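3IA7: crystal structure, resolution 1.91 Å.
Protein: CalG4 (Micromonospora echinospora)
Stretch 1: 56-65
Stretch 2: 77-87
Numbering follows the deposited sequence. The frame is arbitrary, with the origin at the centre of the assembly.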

# COMPACT_ATOMS: atom_id res chain seq x y z
N LEU A 56 -18.57 -14.29 8.89
CA LEU A 56 -19.20 -14.25 7.54
C LEU A 56 -20.68 -13.92 7.58
O LEU A 56 -21.41 -14.34 8.51
CB LEU A 56 -19.07 -15.62 6.83
CG LEU A 56 -17.63 -16.08 6.59
CD1 LEU A 56 -17.69 -17.52 6.04
CD2 LEU A 56 -16.97 -15.15 5.61
N TYR A 57 -21.12 -13.16 6.57
CA TYR A 57 -22.54 -12.98 6.32
C TYR A 57 -22.78 -13.30 4.84
O TYR A 57 -21.85 -13.31 4.01
CB TYR A 57 -22.99 -11.54 6.75
CG TYR A 57 -22.81 -10.45 5.70
CD1 TYR A 57 -23.87 -10.09 4.83
CD2 TYR A 57 -21.58 -9.80 5.52
CE1 TYR A 57 -23.71 -9.07 3.87
CE2 TYR A 57 -21.43 -8.78 4.57
CZ TYR A 57 -22.51 -8.42 3.77
OH TYR A 57 -22.35 -7.45 2.77
N LYS A 58 -24.06 -13.56 4.54
CA LYS A 58 -24.52 -13.83 3.22
C LYS A 58 -25.15 -12.56 2.65
O LYS A 58 -26.14 -12.04 3.18
CB LYS A 58 -25.58 -14.94 3.26
CG LYS A 58 -26.35 -15.09 1.95
CD LYS A 58 -25.55 -15.88 0.95
CE LYS A 58 -26.43 -16.28 -0.26
NZ LYS A 58 -25.51 -16.84 -1.32
N SER A 59 -24.56 -12.07 1.58
CA SER A 59 -25.04 -10.85 0.94
C SER A 59 -26.25 -11.05 0.10
O SER A 59 -26.32 -11.99 -0.72
CB SER A 59 -23.93 -10.23 0.08
OG SER A 59 -24.32 -8.99 -0.46
N GLU A 60 -27.19 -10.12 0.28
CA GLU A 60 -28.35 -9.99 -0.63
C GLU A 60 -27.95 -9.82 -2.09
O GLU A 60 -28.70 -10.17 -3.00
CB GLU A 60 -29.23 -8.82 -0.19
CG GLU A 60 -29.84 -9.03 1.19
CD GLU A 60 -30.97 -10.07 1.20
OE1 GLU A 60 -31.89 -9.98 0.38
OE2 GLU A 60 -30.92 -10.98 2.04
N PHE A 61 -26.74 -9.34 -2.31
CA PHE A 61 -26.27 -9.00 -3.65
C PHE A 61 -25.75 -10.22 -4.45
O PHE A 61 -25.37 -10.09 -5.62
CB PHE A 61 -25.25 -7.86 -3.56
CG PHE A 61 -25.86 -6.57 -3.05
CD1 PHE A 61 -26.80 -5.88 -3.81
CD2 PHE A 61 -25.52 -6.07 -1.80
CE1 PHE A 61 -27.37 -4.71 -3.35
CE2 PHE A 61 -26.10 -4.91 -1.33
CZ PHE A 61 -27.01 -4.23 -2.10
N ASP A 62 -25.75 -11.39 -3.81
CA ASP A 62 -25.45 -12.62 -4.50
C ASP A 62 -26.55 -12.92 -5.51
O ASP A 62 -26.27 -13.34 -6.62
CB ASP A 62 -25.30 -13.76 -3.49
CG ASP A 62 -23.95 -13.71 -2.78
OD1 ASP A 62 -23.26 -12.69 -2.93
OD2 ASP A 62 -23.60 -14.69 -2.09
N THR A 63 -27.80 -12.66 -5.11
CA THR A 63 -28.97 -13.02 -5.90
C THR A 63 -29.75 -11.79 -6.37
O THR A 63 -30.63 -11.90 -7.24
CB THR A 63 -29.90 -13.96 -5.09
OG1 THR A 63 -30.26 -13.32 -3.85
CG2 THR A 63 -29.20 -15.27 -4.79
N PHE A 64 -29.46 -10.64 -5.77
CA PHE A 64 -29.90 -9.34 -6.26
C PHE A 64 -28.80 -8.85 -7.18
O PHE A 64 -27.98 -7.97 -6.83
CB PHE A 64 -30.13 -8.36 -5.11
CG PHE A 64 -30.89 -7.12 -5.49
CD1 PHE A 64 -32.27 -7.04 -5.25
CD2 PHE A 64 -30.24 -6.00 -6.01
CE1 PHE A 64 -32.99 -5.87 -5.56
CE2 PHE A 64 -30.94 -4.84 -6.33
CZ PHE A 64 -32.32 -4.77 -6.11
N HIS A 65 -28.75 -9.50 -8.34
CA HIS A 65 -27.86 -9.20 -9.43
C HIS A 65 -28.76 -9.11 -10.64
O HIS A 65 -28.78 -8.11 -11.35
CB HIS A 65 -26.86 -10.35 -9.66
CG HIS A 65 -25.57 -10.20 -8.92
ND1 HIS A 65 -25.01 -8.97 -8.63
CD2 HIS A 65 -24.69 -11.13 -8.46
CE1 HIS A 65 -23.86 -9.15 -8.01
NE2 HIS A 65 -23.64 -10.45 -7.89
N THR A 77 -38.07 1.47 -4.97
CA THR A 77 -38.46 0.83 -3.70
C THR A 77 -37.73 -0.48 -3.44
O THR A 77 -37.33 -0.74 -2.30
CB THR A 77 -39.98 0.62 -3.63
OG1 THR A 77 -40.60 1.90 -3.59
CG2 THR A 77 -40.40 -0.15 -2.39
N GLN A 78 -37.58 -1.30 -4.48
CA GLN A 78 -36.85 -2.57 -4.39
C GLN A 78 -35.39 -2.36 -4.02
O GLN A 78 -34.84 -3.11 -3.21
CB GLN A 78 -36.97 -3.38 -5.68
CG GLN A 78 -38.40 -3.91 -5.92
CD GLN A 78 -38.99 -4.56 -4.67
OE1 GLN A 78 -38.29 -5.29 -3.94
NE2 GLN A 78 -40.26 -4.27 -4.41
N LEU A 79 -34.78 -1.33 -4.60
CA LEU A 79 -33.43 -0.96 -4.25
C LEU A 79 -33.30 -0.58 -2.79
O LEU A 79 -32.35 -1.02 -2.13
CB LEU A 79 -32.93 0.21 -5.10
CG LEU A 79 -32.75 -0.05 -6.59
CD1 LEU A 79 -32.22 1.25 -7.22
CD2 LEU A 79 -31.78 -1.22 -6.81
N HIS A 80 -34.19 0.29 -2.29
CA HIS A 80 -34.19 0.60 -0.86
C HIS A 80 -34.41 -0.63 0.02
O HIS A 80 -33.84 -0.73 1.10
CB HIS A 80 -35.25 1.62 -0.50
CG HIS A 80 -35.08 2.94 -1.20
ND1 HIS A 80 -33.85 3.50 -1.45
CD2 HIS A 80 -36.00 3.83 -1.66
CE1 HIS A 80 -34.01 4.67 -2.04
NE2 HIS A 80 -35.30 4.89 -2.20
N LEU A 81 -35.31 -1.52 -0.40
CA LEU A 81 -35.58 -2.71 0.43
C LEU A 81 -34.39 -3.66 0.50
O LEU A 81 -34.13 -4.25 1.57
CB LEU A 81 -36.87 -3.47 -0.00
CG LEU A 81 -38.17 -2.65 0.22
CD1 LEU A 81 -39.34 -3.39 -0.42
CD2 LEU A 81 -38.44 -2.38 1.70
N VAL A 82 -33.65 -3.77 -0.60
CA VAL A 82 -32.46 -4.65 -0.58
C VAL A 82 -31.39 -4.03 0.32
O VAL A 82 -30.65 -4.76 0.95
CB VAL A 82 -31.88 -5.03 -2.01
CG1 VAL A 82 -31.27 -3.86 -2.73
CG2 VAL A 82 -30.82 -6.11 -1.85
N TYR A 83 -31.34 -2.71 0.37
CA TYR A 83 -30.39 -1.98 1.25
C TYR A 83 -30.69 -2.35 2.71
O TYR A 83 -29.77 -2.66 3.51
CB TYR A 83 -30.56 -0.46 1.02
CG TYR A 83 -29.74 0.39 1.97
CD1 TYR A 83 -28.36 0.58 1.75
CD2 TYR A 83 -30.33 1.00 3.09
CE1 TYR A 83 -27.60 1.38 2.64
CE2 TYR A 83 -29.58 1.79 3.97
CZ TYR A 83 -28.22 1.96 3.73
OH TYR A 83 -27.45 2.73 4.57
N VAL A 84 -31.97 -2.27 3.07
CA VAL A 84 -32.41 -2.64 4.41
C VAL A 84 -32.11 -4.12 4.72
O VAL A 84 -31.56 -4.42 5.80
CB VAL A 84 -33.89 -2.25 4.69
CG1 VAL A 84 -34.31 -2.74 6.08
CG2 VAL A 84 -34.06 -0.71 4.61
N ARG A 85 -32.45 -5.03 3.80
CA ARG A 85 -32.15 -6.45 3.99
C ARG A 85 -30.66 -6.71 4.19
O ARG A 85 -30.29 -7.53 5.02
CB ARG A 85 -32.67 -7.32 2.85
CG ARG A 85 -34.21 -7.42 2.76
CD ARG A 85 -34.64 -8.55 1.84
NE ARG A 85 -34.15 -8.41 0.47
CZ ARG A 85 -34.78 -7.73 -0.49
NH1 ARG A 85 -35.94 -7.14 -0.24
NH2 ARG A 85 -34.24 -7.66 -1.71
N GLU A 86 -29.82 -6.01 3.43
CA GLU A 86 -28.37 -6.17 3.56
C GLU A 86 -27.88 -5.69 4.94
O GLU A 86 -27.03 -6.37 5.57
CB GLU A 86 -27.64 -5.34 2.46
CG GLU A 86 -26.11 -5.64 2.38
CD GLU A 86 -25.78 -6.98 1.73
OE1 GLU A 86 -26.65 -7.87 1.65
OE2 GLU A 86 -24.62 -7.14 1.30
N ASN A 87 -28.39 -4.54 5.40
CA ASN A 87 -28.12 -4.11 6.79
C ASN A 87 -28.53 -5.22 7.79
O ASN A 87 -27.78 -5.54 8.71
CB ASN A 87 -28.88 -2.82 7.10
CG ASN A 87 -28.06 -1.60 6.73
OD1 ASN A 87 -27.37 -1.07 7.58
ND2 ASN A 87 -28.07 -1.19 5.44
O HOH W 1 -32.03 -9.95 -2.32

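An irregular segment packs against one side of a helix through a polar cluster centred on the buried carboxylate of Glu 86, a salt bridge between Glu 60 and Arg 85, and an apolar patch in which Phe 64 and Phe 61 meet Val 82. The two backbones come nearest at Glu 60 and Glu 86, whose CA atoms lie 5.7 Å apart, and together the stretches bury 505 Å².

Glu 86 has the largest covered area of any residue here. Its CA-to-CB bond points sideways, but the side chain, with chi1 t and chi2 p, brings its carboxylate up to the loop, where three donors meet it. Glu 86 OE2 accepts hydrogen bonds from Tyr 57 OH at 2.7 Å and from Ser 59 OG at 2.6 Å, while Glu 86 OE1 accepts one from the backbone N of Glu 60 at 2.7 Å. Both carboxylate oxygens are thus engaged, an arrangement that compensates a buried acidic group with neutral donors. Ser 59 OG also accepts a hydrogen bond from Phe 61 N (3.1 Å), so this hydroxyl donates to the carboxylate and accepts from the backbone two residues on. The edge of the Phe 61 ring faces the same group, with CD2 3.4 Å from Glu 86 OE2; the ring thereby offers the oxygen its slightly positive rim rather than its electron-rich face.

Glu 60 carries the contact along the helix. Its side chain, m at both chi1 and chi2, forms a salt bridge to Arg 85, with NE donating to OE1 at 2.8 Å and an N-H...O angle of 158°. The carboxylate oxygen lies near the guanidinium plane, as suits a donor whose hydrogen is in that plane. A water reinforces the pair: it donates to Glu 60 OE1 at 2.7 Å and accepts from Arg 85 NH2 at 3.2 Å. Nearer the backbone, Glu 60 CB packs 3.6 Å from Val 82 CG2.

Val 82, one helical turn before Glu 86, anchors the apolar part. Its CG1 sits over the face of the Phe 64 ring, 3.7 Å from the centroid and 14° off the normal, a CH-pi contact. Both methyls also reach the Phe 61 ring, Val 82 CG1 and CG2 each lying 4.0 Å from Phe 61 CE1. Leu 79 meets the edge of the Phe 64 ring, its CD2 being 3.7 Å from CZ. A backbone hydrogen bond from Phe 64 N to Glu 60 O (2.9 Å) links the aromatic residue to the loop segment that engages Glu 86.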